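Side-chain contacts in inositol monophosphatase (Zymomonas mobilis, PDB 4N81), which probably acts as a magnesium-dependent phosphatase of the inositol monophosphatase superfamily, hydrolysing phosphate monoesters: residues D8-R11 with L12-L16; V169-D172 with K173-L176. All coordinates share one frame; numbering follows the deposited sequence.

Interaction 1 of 2, residues D8-R11 with L12-L16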
ATOM      1  N   ASP A   8      15.780 -21.813 -19.655  1.00 32.41           N
ATOM      2  CA  ASP A   8      16.999 -20.989 -19.668  1.00 34.43           C
ATOM      3  C   ASP A   8      16.681 -19.504 -19.501  1.00 29.51           C
ATOM      4  O   ASP A   8      17.369 -18.763 -18.756  1.00 31.09           O
ATOM      5  CB  ASP A   8      17.750 -21.169 -20.985  1.00 41.28           C
ATOM      6  CG  ASP A   8      18.572 -22.447 -21.018  1.00 53.03           C
ATOM      7  OD1 ASP A   8      18.913 -22.962 -19.924  1.00 56.60           O
ATOM      8  OD2 ASP A   8      18.877 -22.923 -22.136  1.00 55.12           O
ATOM      9  N   ASP A   9      15.607 -19.084 -20.180  1.00 28.55           N
ATOM     10  CA  ASP A   9      15.140 -17.707 -20.075  1.00 25.47           C
ATOM     11  C   ASP A   9      14.610 -17.395 -18.684  1.00 29.00           C
ATOM     12  O   ASP A   9      14.745 -16.252 -18.196  1.00 23.01           O
ATOM     13  CB  ASP A   9      14.056 -17.404 -21.124  1.00 26.02           C
ATOM     14  CG  ASP A   9      14.603 -17.447 -22.560  1.00 28.74           C
ATOM     15  OD1 ASP A   9      13.856 -17.854 -23.483  1.00 29.64           O
ATOM     16  OD2 ASP A   9      15.765 -17.025 -22.766  1.00 28.66           O
ATOM     17  N   ILE A  10      14.014 -18.386 -18.029  1.00 25.24           N
ATOM     18  CA  ILE A  10      13.538 -18.156 -16.650  1.00 22.19           C
ATOM     19  C   ILE A  10      14.734 -17.934 -15.727  1.00 22.68           C
ATOM     20  O   ILE A  10      14.739 -17.048 -14.850  1.00 22.44           O
ATOM     21  CB  ILE A  10      12.750 -19.375 -16.152  1.00 25.04           C
ATOM     22  CG1 ILE A  10      11.391 -19.466 -16.857  1.00 26.61           C
ATOM     23  CG2 ILE A  10      12.475 -19.303 -14.650  1.00 25.10           C
ATOM     24  CD1 ILE A  10      10.817 -20.904 -16.754  1.00 29.76           C
ATOM     25  N   ARG A  11      15.790 -18.718 -15.966  1.00 25.95           N
ATOM     26  CA  ARG A  11      16.968 -18.552 -15.128  1.00 24.99           C
ATOM     27  C   ARG A  11      17.618 -17.159 -15.326  1.00 25.78           C
ATOM     28  O   ARG A  11      17.996 -16.459 -14.367  1.00 28.19           O
ATOM     29  CB  ARG A  11      17.971 -19.690 -15.427  1.00 27.02           C
ATOM     30  CG  ARG A  11      19.235 -19.622 -14.572  1.00 43.41           C
ATOM     31  CD  ARG A  11      20.187 -20.822 -14.918  1.00 64.30           C
ATOM     32  NE  ARG A  11      19.426 -22.011 -15.323  1.00 64.88           N
ATOM     33  CZ  ARG A  11      19.460 -22.547 -16.544  1.00 67.41           C
ATOM     34  NH1 ARG A  11      20.235 -22.008 -17.486  1.00 68.77           N
ATOM     35  NH2 ARG A  11      18.732 -23.628 -16.825  1.00 66.48           N
ATOM     36  N   LEU A  12      17.688 -16.733 -16.586  1.00 25.76           N
ATOM     37  CA  LEU A  12      18.208 -15.400 -16.864  1.00 26.69           C
ATOM     38  C   LEU A  12      17.299 -14.344 -16.201  1.00 26.99           C
ATOM     39  O   LEU A  12      17.772 -13.377 -15.616  1.00 22.95           O
ATOM     40  CB  LEU A  12      18.202 -15.154 -18.379  1.00 27.47           C
ATOM     41  CG  LEU A  12      18.759 -13.808 -18.876  1.00 33.13           C
ATOM     42  CD1 LEU A  12      20.121 -13.576 -18.248  1.00 33.43           C
ATOM     43  CD2 LEU A  12      18.876 -13.754 -20.423  1.00 28.36           C
ATOM     44  N   ALA A  13      15.991 -14.573 -16.232  1.00 25.13           N
ATOM     45  CA  ALA A  13      15.060 -13.564 -15.729  1.00 22.45           C
ATOM     46  C   ALA A  13      15.259 -13.380 -14.226  1.00 20.61           C
ATOM     47  O   ALA A  13      15.277 -12.236 -13.714  1.00 19.10           O
ATOM     48  CB  ALA A  13      13.618 -13.960 -16.066  1.00 20.67           C
ATOM     49  N   HIS A  14      15.493 -14.481 -13.520  1.00 24.22           N
ATOM     50  CA  HIS A  14      15.808 -14.375 -12.103  1.00 19.98           C
ATOM     51  C   HIS A  14      17.095 -13.629 -11.872  1.00 23.46           C
ATOM     52  O   HIS A  14      17.213 -12.844 -10.901  1.00 21.42           O
ATOM     53  CB  HIS A  14      15.967 -15.778 -11.478  1.00 20.70           C
ATOM     54  CG  HIS A  14      14.653 -16.418 -11.124  1.00 24.53           C
ATOM     55  ND1 HIS A  14      13.846 -15.939 -10.117  1.00 23.46           N
ATOM     56  CD2 HIS A  14      13.996 -17.478 -11.659  1.00 26.34           C
ATOM     57  CE1 HIS A  14      12.750 -16.678 -10.039  1.00 24.81           C
ATOM     58  NE2 HIS A  14      12.810 -17.617 -10.971  1.00 21.72           N
ATOM     59  N   ARG A  15      18.068 -13.858 -12.761  1.00 22.89           N
ATOM     60  CA  ARG A  15      19.333 -13.122 -12.596  1.00 24.89           C
ATOM     61  C   ARG A  15      19.153 -11.612 -12.791  1.00 22.11           C
ATOM     62  O   ARG A  15      19.704 -10.796 -12.032  1.00 21.98           O
ATOM     63  CB  ARG A  15      20.421 -13.704 -13.544  1.00 29.47           C
ATOM     64  CG  ARG A  15      21.699 -12.860 -13.642  1.00 40.82           C
ATOM     65  CD  ARG A  15      22.981 -13.695 -13.867  1.00 52.36           C
ATOM     66  NE  ARG A  15      23.351 -13.967 -15.262  1.00 59.35           N
ATOM     67  CZ  ARG A  15      22.974 -15.051 -15.951  1.00 62.90           C
ATOM     68  NH1 ARG A  15      22.162 -15.951 -15.391  1.00 65.52           N
ATOM     69  NH2 ARG A  15      23.377 -15.224 -17.213  1.00 59.21           N
ATOM     70  N   LEU A  16      18.306 -11.241 -13.757  1.00 24.07           N
ATOM     71  CA  LEU A  16      18.040  -9.830 -13.993  1.00 21.99           C
ATOM     72  C   LEU A  16      17.324  -9.243 -12.789  1.00 19.36           C
ATOM     73  O   LEU A  16      17.623  -8.126 -12.347  1.00 19.07           O
ATOM     74  CB  LEU A  16      17.184  -9.659 -15.254  1.00 23.16           C
ATOM     75  CG  LEU A  16      17.834 -10.177 -16.555  1.00 24.44           C
ATOM     76  CD1 LEU A  16      16.833 -10.012 -17.673  1.00 24.65           C
ATOM     77  CD2 LEU A  16      19.113  -9.425 -16.903  1.00 26.70           C
TER

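Interaction 2 of 2, residues V169-D172 with K173-L176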
ATOM      1  N   VAL A 169     -15.416   7.553 -15.052  1.00 19.55           N
ATOM      2  CA  VAL A 169     -16.819   7.231 -14.918  1.00 20.21           C
ATOM      3  C   VAL A 169     -17.016   5.694 -15.006  1.00 21.28           C
ATOM      4  O   VAL A 169     -17.736   5.110 -14.175  1.00 19.70           O
ATOM      5  CB  VAL A 169     -17.646   7.967 -15.968  1.00 20.49           C
ATOM      6  CG1 VAL A 169     -19.139   7.457 -16.001  1.00 22.77           C
ATOM      7  CG2 VAL A 169     -17.555   9.498 -15.717  1.00 27.66           C
ATOM      8  N   HIS A 170     -16.339   5.041 -15.966  1.00 19.18           N
ATOM      9  CA  HIS A 170     -16.458   3.569 -16.026  1.00 17.05           C
ATOM     10  C   HIS A 170     -15.949   2.889 -14.738  1.00 15.78           C
ATOM     11  O   HIS A 170     -16.568   1.905 -14.205  1.00 17.05           O
ATOM     12  CB  HIS A 170     -15.610   3.037 -17.205  1.00 15.86           C
ATOM     13  CG  HIS A 170     -16.012   3.598 -18.533  1.00 18.73           C
ATOM     14  ND1 HIS A 170     -17.285   3.455 -19.042  1.00 16.87           N
ATOM     15  CD2 HIS A 170     -15.298   4.276 -19.470  1.00 19.71           C
ATOM     16  CE1 HIS A 170     -17.347   4.043 -20.231  1.00 21.35           C
ATOM     17  NE2 HIS A 170     -16.153   4.539 -20.512  1.00 21.56           N
ATOM     18  N   PHE A 171     -14.845   3.434 -14.195  1.00 14.95           N
ATOM     19  CA  PHE A 171     -14.305   2.845 -12.980  1.00 14.48           C
ATOM     20  C   PHE A 171     -15.276   3.041 -11.825  1.00 18.31           C
ATOM     21  O   PHE A 171     -15.515   2.132 -11.013  1.00 15.50           O
ATOM     22  CB  PHE A 171     -12.941   3.415 -12.588  1.00 14.49           C
ATOM     23  CG  PHE A 171     -12.394   2.741 -11.347  1.00 14.72           C
ATOM     24  CD1 PHE A 171     -11.889   1.455 -11.448  1.00 14.76           C
ATOM     25  CD2 PHE A 171     -12.492   3.349 -10.082  1.00 15.46           C
ATOM     26  CE1 PHE A 171     -11.446   0.782 -10.311  1.00 15.30           C
ATOM     27  CE2 PHE A 171     -12.045   2.675  -8.938  1.00 14.49           C
ATOM     28  CZ  PHE A 171     -11.551   1.383  -9.063  1.00 15.74           C
ATOM     29  N   ASP A 172     -15.855   4.245 -11.727  1.00 17.17           N
ATOM     30  CA  ASP A 172     -16.746   4.473 -10.619  1.00 15.02           C
ATOM     31  C   ASP A 172     -17.972   3.554 -10.667  1.00 17.95           C
ATOM     32  O   ASP A 172     -18.492   3.065  -9.610  1.00 16.78           O
ATOM     33  CB  ASP A 172     -17.221   5.925 -10.665  1.00 17.43           C
ATOM     34  CG  ASP A 172     -17.801   6.344  -9.343  1.00 27.68           C
ATOM     35  OD1 ASP A 172     -17.019   6.310  -8.375  1.00 26.07           O
ATOM     36  OD2 ASP A 172     -19.031   6.608  -9.260  1.00 28.06           O
ATOM     37  N   LYS A 173     -18.420   3.285 -11.899  1.00 15.67           N
ATOM     38  CA  LYS A 173     -19.582   2.445 -12.025  1.00 14.36           C
ATOM     39  C   LYS A 173     -19.283   1.021 -11.561  1.00 16.91           C
ATOM     40  O   LYS A 173     -20.136   0.382 -10.881  1.00 16.65           O
ATOM     41  CB  LYS A 173     -20.102   2.435 -13.470  1.00 14.86           C
ATOM     42  CG  LYS A 173     -20.796   3.787 -13.854  1.00 16.01           C
ATOM     43  CD  LYS A 173     -21.313   3.804 -15.273  1.00 17.61           C
ATOM     44  CE  LYS A 173     -22.130   5.129 -15.531  1.00 21.35           C
ATOM     45  NZ  LYS A 173     -22.560   5.119 -16.988  1.00 24.55           N
ATOM     46  N   ILE A 174     -18.130   0.484 -11.953  1.00 13.53           N
ATOM     47  CA  ILE A 174     -17.839  -0.859 -11.377  1.00 12.08           C
ATOM     48  C   ILE A 174     -17.512  -0.870  -9.876  1.00 12.96           C
ATOM     49  O   ILE A 174     -17.959  -1.778  -9.134  1.00 14.37           O
ATOM     50  CB  ILE A 174     -16.805  -1.666 -12.183  1.00 13.73           C
ATOM     51  CG1 ILE A 174     -16.608  -3.070 -11.539  1.00 14.72           C
ATOM     52  CG2 ILE A 174     -15.470  -0.914 -12.321  1.00 10.97           C
ATOM     53  CD1 ILE A 174     -15.759  -3.992 -12.441  1.00 14.91           C
ATOM     54  N   ARG A 175     -16.872   0.196  -9.386  1.00 12.15           N
ATOM     55  CA  ARG A 175     -16.559   0.270  -7.961  1.00 13.23           C
ATOM     56  C   ARG A 175     -17.849   0.188  -7.135  1.00 12.68           C
ATOM     57  O   ARG A 175     -17.890  -0.512  -6.113  1.00 12.44           O
ATOM     58  CB  ARG A 175     -15.939   1.633  -7.665  1.00 19.57           C
ATOM     59  CG  ARG A 175     -15.824   1.966  -6.192  1.00 23.85           C
ATOM     60  CD  ARG A 175     -15.232   3.367  -6.041  1.00 22.46           C
ATOM     61  NE  ARG A 175     -16.194   4.438  -6.336  1.00 20.05           N
ATOM     62  CZ  ARG A 175     -17.111   4.864  -5.460  1.00 24.48           C
ATOM     63  NH1 ARG A 175     -17.234   4.289  -4.274  1.00 22.77           N
ATOM     64  NH2 ARG A 175     -17.941   5.851  -5.767  1.00 25.62           N
ATOM     65  N   LEU A 176     -18.895   0.853  -7.607  1.00 13.31           N
ATOM     66  CA  LEU A 176     -20.169   0.913  -6.871  1.00 16.74           C
ATOM     67  C   LEU A 176     -20.857  -0.442  -6.756  1.00 19.77           C
ATOM     68  O   LEU A 176     -21.723  -0.640  -5.905  1.00 16.17           O
ATOM     69  CB  LEU A 176     -21.128   1.911  -7.524  1.00 20.91           C
ATOM     70  CG  LEU A 176     -20.734   3.374  -7.263  1.00 23.98           C
ATOM     71  CD1 LEU A 176     -21.598   4.311  -8.094  1.00 26.71           C
ATOM     72  CD2 LEU A 176     -20.843   3.694  -5.765  1.00 23.68           C
TER

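Interaction 1 of 2, residues D8-R11 with L12-L16
I10 and H14, one helical turn apart, lie side by side and point the same way from helix 7-24, and they make the side-chain contact here. In H14, CB starts the path close to backbone oxygen, 3.6 Å from O of R11. A first torsion of -81° sets CG anti to the carbonyl carbon and beside the backbone N, which turns the ring back toward the preceding turn. CD2 then passes 3.3 Å from the carbonyl O of I10, an oblique approach, and 3.8 Å from CG2 of I10. NE2 continues past the same methyl at 4.1 Å. On the other side of CG from CD2, ND1 is hydrogen-bonded to NH1 of R126; that bond would fix the ring's rotation, with the I10 methyl packed beside CD2.

Along the backbone, the i to i+4 pattern of an alpha-helix holds. H14 N donates to I10 O over 3.0 Å, and L12, A13 and R15 donate in the same way to D8, D9 and R11. A13 CB sits 3.3 Å from D9 O, while the carboxylate of D9 is held by salt bridges to R62 and R81. Within the first turn, R11 bends at its third torsion (-32°) and brings NH1 to 2.9 Å from OD1 of D8, a salt bridge that meets the carboxylate on its anti side and 33° out of its plane. NH2 of R11 adds a weak bond to the same OD1.

Chemically, the helix presents different surroundings on its different sides: D9, A13 and H14 lie against strand 112-120, D9 also against strand 102-109, and L12 against helix 42-61, while D8 and R11 pair on the exposed side. The buried D9 carboxylate, with two arginine partners, would be expected to remain ionised.

Interaction 2 of 2, residues V169-D172 with K173-L176
D172 and R175 form a salt bridge along helix 165-175, with two arginine nitrogens converging on one carboxylate oxygen. OD1 of D172 lies 2.8 Å from NH2 of R175 and 2.9 Å from NE of R175, and both bonds are clearly bent, the NH2 one with an N-H...O angle of 146°. The oxygen lies in the guanidinium plane, yet the two flat groups are turned 45° apart: NH2 uses the syn side of OD1, whereas NE comes from above the carboxylate plane. A bend at the third torsion of R175 (76°) turns the NE/NH2 edge of the guanidinium toward D172. OD2 of D172 instead touches an apolar group, 3.6 Å from CD1 of L176.

The backbone acceptors of V169, H170, F171 and D172 are each satisfied by the amide four residues on. The bond from R175 N to F171 O is 2.9 Å long. K173 keeps an extended chain, its CE resting 3.8 Å from CG1 of V169, and carries NZ onward to a salt bridge with E258. ND1 of H170 donates outside the turn, to the carbonyl O of M257, so the proton of that bond sits on ND1.

Beyond the bridge, R175 makes a cation-pi contact with W161 of the second subunit, which also packs on F171 and D172. Two N-H bonds to one oxygen in its plane limit the rotation of the guanidinium while its charge also meets that ring across the dimer interface, and D172 probably offsets part of the charge where the subunits meet.

In the fold
The 8-16 turns come first along the chain, on helix 7-24, and the 169-176 turns follow much later, on helix 165-175. Their centres are 39 Å apart, on opposite sides of the chain's centre, and their nearest atoms are about 30 Å apart. Interaction 1 belongs to the part built on the seven-stranded mixed sheet, whose strands 102-109 and 112-120 its helix packs against. Interaction 2 belongs to the five-stranded mixed sheet, where its helix links parallel strands 154-157 and 180-183 in a beta-alpha-beta unit. Both lie away from the predicted magnesium site, in separate sheet-and-helix parts of the fold, interaction 1 packing within one subunit and interaction 2 reaching the second.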